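Local coordinates for complement factor MASP-3 (Homo sapiens, PDB 3DEM), which probably acts as a calcium-binding serine protease of the complement system, recruited by mannan-binding lectin and ficolins through its CUB1-EGF-CUB2 region, at residues 24-29 / 96-101; 43-48 / 108-113; 66-71 / 89-94. All coordinates share one frame; numbering follows the deposited sequence.

Contact 1 (24-29 / 96-101); sequences DSEVTW and SITFRS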
# COMPACT_ATOMS: atom_id res chain seq x y z
N ASP A 24 17.83 -27.39 21.75
CA ASP A 24 18.20 -26.38 22.74
C ASP A 24 18.66 -25.08 22.10
O ASP A 24 19.72 -24.54 22.45
CB ASP A 24 19.28 -26.90 23.70
CG ASP A 24 19.64 -25.89 24.78
OD1 ASP A 24 18.73 -25.16 25.24
OD2 ASP A 24 20.83 -25.83 25.16
N SER A 25 17.88 -24.57 21.16
CA SER A 25 18.22 -23.31 20.54
C SER A 25 17.08 -22.32 20.74
O SER A 25 15.92 -22.70 20.80
CB SER A 25 18.53 -23.49 19.05
OG SER A 25 17.36 -23.80 18.31
N GLU A 26 17.44 -21.05 20.87
CA GLU A 26 16.46 -20.00 21.04
C GLU A 26 16.96 -18.72 20.39
O GLU A 26 17.98 -18.16 20.78
CB GLU A 26 16.17 -19.76 22.52
CG GLU A 26 15.01 -18.78 22.74
CD GLU A 26 14.64 -18.63 24.20
OE1 GLU A 26 13.82 -17.74 24.50
OE2 GLU A 26 15.16 -19.40 25.04
N VAL A 27 16.23 -18.27 19.38
CA VAL A 27 16.61 -17.08 18.64
C VAL A 27 15.44 -16.11 18.59
O VAL A 27 14.30 -16.51 18.32
CB VAL A 27 17.06 -17.42 17.20
CG1 VAL A 27 17.65 -16.20 16.51
CG2 VAL A 27 18.06 -18.58 17.22
N THR A 28 15.71 -14.85 18.87
CA THR A 28 14.70 -13.81 18.80
C THR A 28 15.07 -12.79 17.73
O THR A 28 16.21 -12.35 17.65
CB THR A 28 14.54 -13.09 20.16
OG1 THR A 28 14.02 -14.01 21.13
CG2 THR A 28 13.58 -11.91 20.04
N TRP A 29 14.10 -12.44 16.89
CA TRP A 29 14.29 -11.36 15.92
C TRP A 29 13.35 -10.21 16.28
O TRP A 29 12.15 -10.41 16.36
CB TRP A 29 13.96 -11.83 14.50
CG TRP A 29 14.87 -12.90 14.00
CD1 TRP A 29 16.06 -12.73 13.37
CD2 TRP A 29 14.65 -14.31 14.07
NE1 TRP A 29 16.61 -13.95 13.05
CE2 TRP A 29 15.76 -14.94 13.47
CE3 TRP A 29 13.62 -15.11 14.59
CZ2 TRP A 29 15.87 -16.32 13.37
CZ3 TRP A 29 13.74 -16.49 14.49
CH2 TRP A 29 14.86 -17.08 13.88
N SER A 96 8.14 -8.86 17.53
CA SER A 96 9.21 -9.72 18.02
C SER A 96 8.87 -11.17 17.70
O SER A 96 7.73 -11.60 17.89
CB SER A 96 9.42 -9.52 19.52
OG SER A 96 10.56 -10.23 19.98
N ILE A 97 9.85 -11.90 17.21
CA ILE A 97 9.67 -13.30 16.83
C ILE A 97 10.70 -14.16 17.54
O ILE A 97 11.90 -13.88 17.47
CB ILE A 97 9.83 -13.49 15.30
CG1 ILE A 97 8.79 -12.65 14.55
CG2 ILE A 97 9.72 -14.96 14.92
CD1 ILE A 97 9.07 -12.55 13.07
N THR A 98 10.24 -15.19 18.23
CA THR A 98 11.13 -16.13 18.89
C THR A 98 10.92 -17.55 18.38
O THR A 98 9.80 -18.07 18.41
CB THR A 98 10.96 -16.10 20.43
OG1 THR A 98 11.32 -14.81 20.92
CG2 THR A 98 11.82 -17.16 21.11
N PHE A 99 11.99 -18.17 17.90
CA PHE A 99 11.97 -19.60 17.62
C PHE A 99 12.65 -20.33 18.77
O PHE A 99 13.79 -20.04 19.11
CB PHE A 99 12.68 -19.92 16.30
CG PHE A 99 12.99 -21.38 16.12
CD1 PHE A 99 11.99 -22.28 15.76
CD2 PHE A 99 14.28 -21.86 16.31
CE1 PHE A 99 12.28 -23.63 15.60
CE2 PHE A 99 14.57 -23.21 16.15
CZ PHE A 99 13.57 -24.09 15.79
N ARG A 100 11.94 -21.28 19.37
CA ARG A 100 12.52 -22.07 20.44
C ARG A 100 12.47 -23.55 20.12
O ARG A 100 11.46 -24.06 19.63
CB ARG A 100 11.81 -21.83 21.77
CG ARG A 100 12.51 -22.50 22.94
CD ARG A 100 11.58 -23.45 23.67
NE ARG A 100 12.26 -24.20 24.72
CZ ARG A 100 11.67 -25.10 25.50
NH1 ARG A 100 10.38 -25.37 25.34
NH2 ARG A 100 12.37 -25.73 26.43
N SER A 101 13.57 -24.23 20.42
CA SER A 101 13.68 -25.66 20.24
C SER A 101 14.12 -26.24 21.58
O SER A 101 15.13 -25.81 22.14
CB SER A 101 14.74 -25.94 19.16
OG SER A 101 14.89 -27.33 18.92
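Strands 25-32 and 94-101 lie next to each other, antiparallel, at one border of a sheet in the first CUB domain, a calcium-binding beta sandwich. Their side chains alternate between two faces.

Val27, Trp29, Ile97 and Phe99 share the apolar face. Trp29 has CG anti to the carbonyl carbon (chi1 -64°), and with chi2 -87° the six-membered part of the indole comes to the neighbouring strand. Its CE3 rests 3.9 Å from Ile97 CG2, the two side chains crossing obliquely. Its CZ3 meets Phe99 CB at 4.0 Å, and here CB lies at the indole edge, near the ring plane. Trp29 and Phe99 run side by side and point the same way. Val27 CG1 covers one indole face, 3.6 Å above its plane. Beyond the pair, Tyr21 meets the Phe99 ring edge-to-face, while Ile12 of the facing sheet packs on Trp29 and Ile97.

The other face carries Glu26, Thr28, Thr98 and Arg100. Thr28 and Thr98 are a non-hydrogen-bonded pair, and their hydroxyls join across it. Thr28 OG1 and Thr98 OG1 are 2.8 Å apart, and either may donate. Both oxygens are anti to their carbonyl carbons, and the two side chains cross obliquely, bringing the hydroxyls together. Glu26 lays its extended chain near the methyl of Thr98, with CG 3.9 Å from Thr98 CG2.

At the calcium end, Asp24 and Ser25 both face Ser101 in a G1 beta bulge. Ser101 N gives a good bond to Ser25 O, 2.8 Å long and nearly along the C=O axis. Ser101 OG, anti to its backbone N, bonds Pro22 O.

Contact 2 (43-48 / 108-113); sequences FMHFNL and RFTGFD
In the second sheet of the CUB sandwich, after a corner at Met44, residues 45-47 of strand 37-47 pair antiparallel with the start of strand 111-120.

The tight side is aromatic and faces the sandwich core. Phe112 holds its CG in the crowded position between backbone N and carbonyl carbon (chi1 74°). Phe112 CD1 meets the edge of the Phe43 ring, 3.7 Å from Phe43 CE1. The two ring planes are inclined at 65°. Phe46 CD1 packs 3.8 Å from Phe112 CB, and Val59 of the facing sheet touches all three side chains. Leu48 CD1 covers one face of Phe46 and also reaches Gly111 CA.

The other side, with Met44, His45, Asn47 and Thr110, is looser and partly exposed; the second subunit covers part of it. Phe151 of that subunit stacks on the His45 ring, and its Tyr137 packs on Met44. Thr110 OG1 sits in the His45 plane at the edge, 3.0 Å from His45 CE1. His45 ND1 is buried without a polar partner in the model.

Where the strands part, Phe109 lays one ring face against the Leu48 carbonyl. Beside it, Thr110 N bonds Asn47 OD1 on a lone pair at 3.1 Å, nearly straight at 166°.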
# COMPACT_ATOMS: atom_id res chain seq x y z
N PHE A 43 4.55 -17.18 6.16
CA PHE A 43 5.49 -18.30 6.08
C PHE A 43 5.38 -19.06 4.77
O PHE A 43 4.28 -19.28 4.27
CB PHE A 43 5.28 -19.26 7.25
CG PHE A 43 5.51 -18.64 8.61
CD1 PHE A 43 6.69 -18.88 9.30
CD2 PHE A 43 4.55 -17.83 9.19
CE1 PHE A 43 6.90 -18.31 10.54
CE2 PHE A 43 4.76 -17.26 10.44
CZ PHE A 43 5.94 -17.50 11.11
N MET A 44 6.53 -19.47 4.23
CA MET A 44 6.56 -20.26 3.01
C MET A 44 6.83 -21.73 3.30
O MET A 44 6.58 -22.60 2.46
CB MET A 44 7.61 -19.73 2.03
CG MET A 44 7.44 -18.27 1.66
SD MET A 44 5.75 -17.84 1.20
CE MET A 44 5.46 -18.93 -0.19
N HIS A 45 7.36 -22.01 4.49
CA HIS A 45 7.63 -23.38 4.92
C HIS A 45 7.55 -23.42 6.44
O HIS A 45 8.06 -22.53 7.12
CB HIS A 45 9.02 -23.84 4.45
CG HIS A 45 9.28 -25.30 4.66
ND1 HIS A 45 9.95 -25.78 5.76
CD2 HIS A 45 8.96 -26.38 3.91
CE1 HIS A 45 10.03 -27.10 5.69
NE2 HIS A 45 9.43 -27.49 4.58
N PHE A 46 6.91 -24.44 6.98
CA PHE A 46 6.79 -24.57 8.43
C PHE A 46 6.71 -26.03 8.86
O PHE A 46 5.76 -26.74 8.56
CB PHE A 46 5.58 -23.79 8.94
CG PHE A 46 5.60 -23.56 10.42
CD1 PHE A 46 6.10 -22.38 10.95
CD2 PHE A 46 5.12 -24.53 11.29
CE1 PHE A 46 6.12 -22.18 12.31
CE2 PHE A 46 5.15 -24.33 12.66
CZ PHE A 46 5.64 -23.15 13.17
N ASN A 47 7.73 -26.46 9.59
CA ASN A 47 7.89 -27.86 9.94
C ASN A 47 8.46 -27.98 11.35
O ASN A 47 9.68 -28.01 11.54
CB ASN A 47 8.83 -28.55 8.95
CG ASN A 47 8.72 -30.06 8.99
OD1 ASN A 47 9.68 -30.76 9.33
ND2 ASN A 47 7.55 -30.57 8.63
N LEU A 48 7.57 -28.02 12.34
CA LEU A 48 7.99 -28.09 13.73
C LEU A 48 7.36 -29.26 14.48
O LEU A 48 6.41 -29.88 14.00
CB LEU A 48 7.64 -26.79 14.47
CG LEU A 48 8.74 -25.72 14.60
CD1 LEU A 48 8.98 -25.01 13.27
CD2 LEU A 48 8.36 -24.72 15.68
N ARG A 108 13.44 -35.22 13.13
CA ARG A 108 14.22 -34.15 12.52
C ARG A 108 13.39 -33.16 11.71
O ARG A 108 13.24 -33.28 10.49
CB ARG A 108 15.34 -34.73 11.66
CG ARG A 108 16.70 -34.74 12.34
CD ARG A 108 16.59 -34.89 13.86
NE ARG A 108 17.91 -34.86 14.49
CZ ARG A 108 18.58 -33.74 14.76
NH1 ARG A 108 18.06 -32.55 14.47
NH2 ARG A 108 19.78 -33.81 15.33
N PHE A 109 12.86 -32.16 12.41
CA PHE A 109 12.02 -31.15 11.80
C PHE A 109 12.86 -30.05 11.15
O PHE A 109 13.86 -29.62 11.71
CB PHE A 109 11.07 -30.57 12.85
CG PHE A 109 10.17 -31.60 13.47
CD1 PHE A 109 10.45 -32.13 14.72
CD2 PHE A 109 9.04 -32.05 12.80
CE1 PHE A 109 9.62 -33.08 15.30
CE2 PHE A 109 8.21 -33.00 13.36
CZ PHE A 109 8.50 -33.52 14.62
N THR A 110 12.44 -29.61 9.97
CA THR A 110 13.26 -28.72 9.15
C THR A 110 13.02 -27.23 9.39
O THR A 110 13.61 -26.39 8.71
CB THR A 110 13.10 -29.03 7.65
OG1 THR A 110 11.71 -29.02 7.30
CG2 THR A 110 13.70 -30.40 7.31
N GLY A 111 12.17 -26.92 10.35
CA GLY A 111 11.98 -25.53 10.77
C GLY A 111 11.06 -24.70 9.90
O GLY A 111 10.02 -25.18 9.43
N PHE A 112 11.43 -23.44 9.69
CA PHE A 112 10.56 -22.51 8.98
C PHE A 112 11.30 -21.50 8.09
O PHE A 112 12.50 -21.28 8.24
CB PHE A 112 9.67 -21.75 9.98
CG PHE A 112 10.41 -20.70 10.77
CD1 PHE A 112 10.42 -19.38 10.34
CD2 PHE A 112 11.10 -21.04 11.92
CE1 PHE A 112 11.11 -18.42 11.06
CE2 PHE A 112 11.78 -20.08 12.64
CZ PHE A 112 11.79 -18.77 12.21
N ASP A 113 10.55 -20.90 7.17
CA ASP A 113 11.03 -19.84 6.31
C ASP A 113 9.96 -18.74 6.32
O ASP A 113 8.82 -18.98 5.93
CB ASP A 113 11.26 -20.38 4.89
CG ASP A 113 11.65 -19.29 3.90
OD1 ASP A 113 12.35 -18.33 4.29
OD2 ASP A 113 11.25 -19.40 2.71

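Contact 3 (66-71 / 89-94); sequences QVLATF and LSPGSF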
# COMPACT_ATOMS: atom_id res chain seq x y z
N GLN A 66 1.96 -7.87 24.12
CA GLN A 66 0.86 -8.66 23.58
C GLN A 66 1.37 -9.79 22.69
O GLN A 66 2.12 -9.55 21.75
CB GLN A 66 -0.07 -7.74 22.79
CG GLN A 66 -1.21 -8.42 22.04
CD GLN A 66 -2.03 -7.42 21.22
OE1 GLN A 66 -2.00 -6.21 21.48
NE2 GLN A 66 -2.75 -7.92 20.22
N VAL A 67 0.97 -11.02 23.00
CA VAL A 67 1.31 -12.16 22.15
C VAL A 67 0.30 -12.27 21.01
O VAL A 67 -0.90 -12.45 21.25
CB VAL A 67 1.37 -13.48 22.95
CG1 VAL A 67 1.62 -14.66 22.03
CG2 VAL A 67 2.45 -13.39 24.02
N LEU A 68 0.79 -12.16 19.79
CA LEU A 68 -0.06 -12.17 18.60
C LEU A 68 -0.40 -13.59 18.14
O LEU A 68 -1.54 -13.87 17.77
CB LEU A 68 0.59 -11.39 17.46
CG LEU A 68 0.96 -9.94 17.76
CD1 LEU A 68 1.71 -9.32 16.59
CD2 LEU A 68 -0.28 -9.13 18.08
N ALA A 69 0.60 -14.47 18.15
CA ALA A 69 0.42 -15.83 17.68
C ALA A 69 1.53 -16.75 18.16
O ALA A 69 2.64 -16.30 18.42
CB ALA A 69 0.33 -15.85 16.16
N THR A 70 1.20 -18.03 18.30
CA THR A 70 2.18 -19.06 18.62
C THR A 70 1.93 -20.23 17.69
O THR A 70 0.80 -20.72 17.60
CB THR A 70 2.05 -19.53 20.09
OG1 THR A 70 2.10 -18.40 20.96
CG2 THR A 70 3.19 -20.48 20.45
N PHE A 71 2.98 -20.67 17.00
CA PHE A 71 2.85 -21.73 16.02
C PHE A 71 3.73 -22.93 16.35
O PHE A 71 4.81 -22.77 16.91
CB PHE A 71 3.19 -21.22 14.62
CG PHE A 71 2.32 -20.10 14.14
CD1 PHE A 71 0.97 -20.32 13.90
CD2 PHE A 71 2.85 -18.84 13.92
CE1 PHE A 71 0.16 -19.29 13.45
CE2 PHE A 71 2.05 -17.80 13.48
CZ PHE A 71 0.70 -18.03 13.23
N LEU A 89 -0.44 -9.82 11.29
CA LEU A 89 -0.29 -8.37 11.22
C LEU A 89 -0.10 -7.80 12.62
O LEU A 89 -0.89 -8.08 13.53
CB LEU A 89 -1.52 -7.75 10.56
CG LEU A 89 -1.50 -6.26 10.21
CD1 LEU A 89 -0.48 -5.97 9.12
CD2 LEU A 89 -2.89 -5.79 9.78
N SER A 90 0.96 -7.01 12.81
CA SER A 90 1.19 -6.34 14.08
C SER A 90 0.27 -5.13 14.21
O SER A 90 -0.04 -4.49 13.21
CB SER A 90 2.65 -5.90 14.21
OG SER A 90 2.95 -4.83 13.33
N PRO A 91 -0.18 -4.83 15.44
CA PRO A 91 -1.05 -3.69 15.70
C PRO A 91 -0.32 -2.36 15.48
O PRO A 91 -0.93 -1.39 15.03
CB PRO A 91 -1.43 -3.84 17.18
CG PRO A 91 -1.03 -5.23 17.55
CD PRO A 91 0.12 -5.58 16.67
N GLY A 92 0.97 -2.34 15.79
CA GLY A 92 1.77 -1.14 15.65
C GLY A 92 3.01 -1.37 14.80
O GLY A 92 3.02 -2.21 13.90
N SER A 93 4.07 -0.63 15.10
CA SER A 93 5.27 -0.67 14.27
C SER A 93 6.37 -1.57 14.83
O SER A 93 7.54 -1.42 14.46
CB SER A 93 5.80 0.75 14.06
OG SER A 93 6.29 1.31 15.26
N PHE A 94 6.01 -2.51 15.69
CA PHE A 94 6.99 -3.42 16.28
C PHE A 94 6.51 -4.87 16.31
O PHE A 94 5.35 -5.14 16.62
CB PHE A 94 7.37 -2.96 17.70
CG PHE A 94 8.25 -3.93 18.44
CD1 PHE A 94 9.60 -3.99 18.17
CD2 PHE A 94 7.72 -4.78 19.39
CE1 PHE A 94 10.42 -4.88 18.84
CE2 PHE A 94 8.53 -5.68 20.07
CZ PHE A 94 9.88 -5.73 19.80
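The one flat group in this contact, at the flank of the CUB beta sandwich, is the Gln66 amide; it meets the puckered ring of Pro91 end-on. The Gln66 chain is fully extended, with CG anti to the backbone N (chi1 175°), and the two side chains approach tip to tip. Pro91 CG lies 4.2 Å from both Gln66 OE1 and Gln66 NE2, so it touches the outer end of the amide evenly. This is loose van der Waals contact at the surface. Thr63 also packs on Pro91.

Leu68 meets the same ring at CD and CG. Leu68 has CG anti to the carbonyl carbon and projects toward the loop. Leu68 CD2 touches Pro91 CD at 3.8 Å and is a little farther from Pro91 CG. Leu68 CD1 lies 3.9 Å from Ser90 CA and also near Pro91 CD. No hydrogen bond crosses between the segments.

Leu68 sits in a classic beta bulge, where Leu68 and Ala69 both face Val61 of the neighbouring strand. Strand 67-71 borders one sheet of the sandwich. The loop 90-93 leads from strand 88-89, at the border of the other sheet, to strand 94-101. The contact sets side chains of an edge strand of one sheet against the loop that leads out of the edge strand of the other, and it is largely apolar.

The loop has its own polar bonds. Pro91 O accepts from Arg38 NE. Ser90 OG also bonds Ile39 N, and it donates to Gly92 O at 2.7 Å, approaching from 32° above the carbonyl plane.

In the fold
Contacts 1 and 2 lie in the two facing sheets of the first CUB domain, with centres about 13 Å apart. Their core sides meet: Phe112 CZ is 3.8 Å from Trp29 CZ3. Contact 3 lies at the edge of the same sandwich, about 15 Å from contact 1 and 20 Å from contact 2 between centres. Phe71, farther along segment 66-71, touches contact 2, its CB 3.4 Å from Phe46 CZ. In contacts 1 and 2, one strand of each pair leads into a calcium site formed by Glu49, Asp57, Asp102 and Ser104. Glu49 and Asp102 directly follow segments 43-48 and 96-101. The Ser101 and Phe109 side chains lie about 5 and 6 Å from a bound calcium.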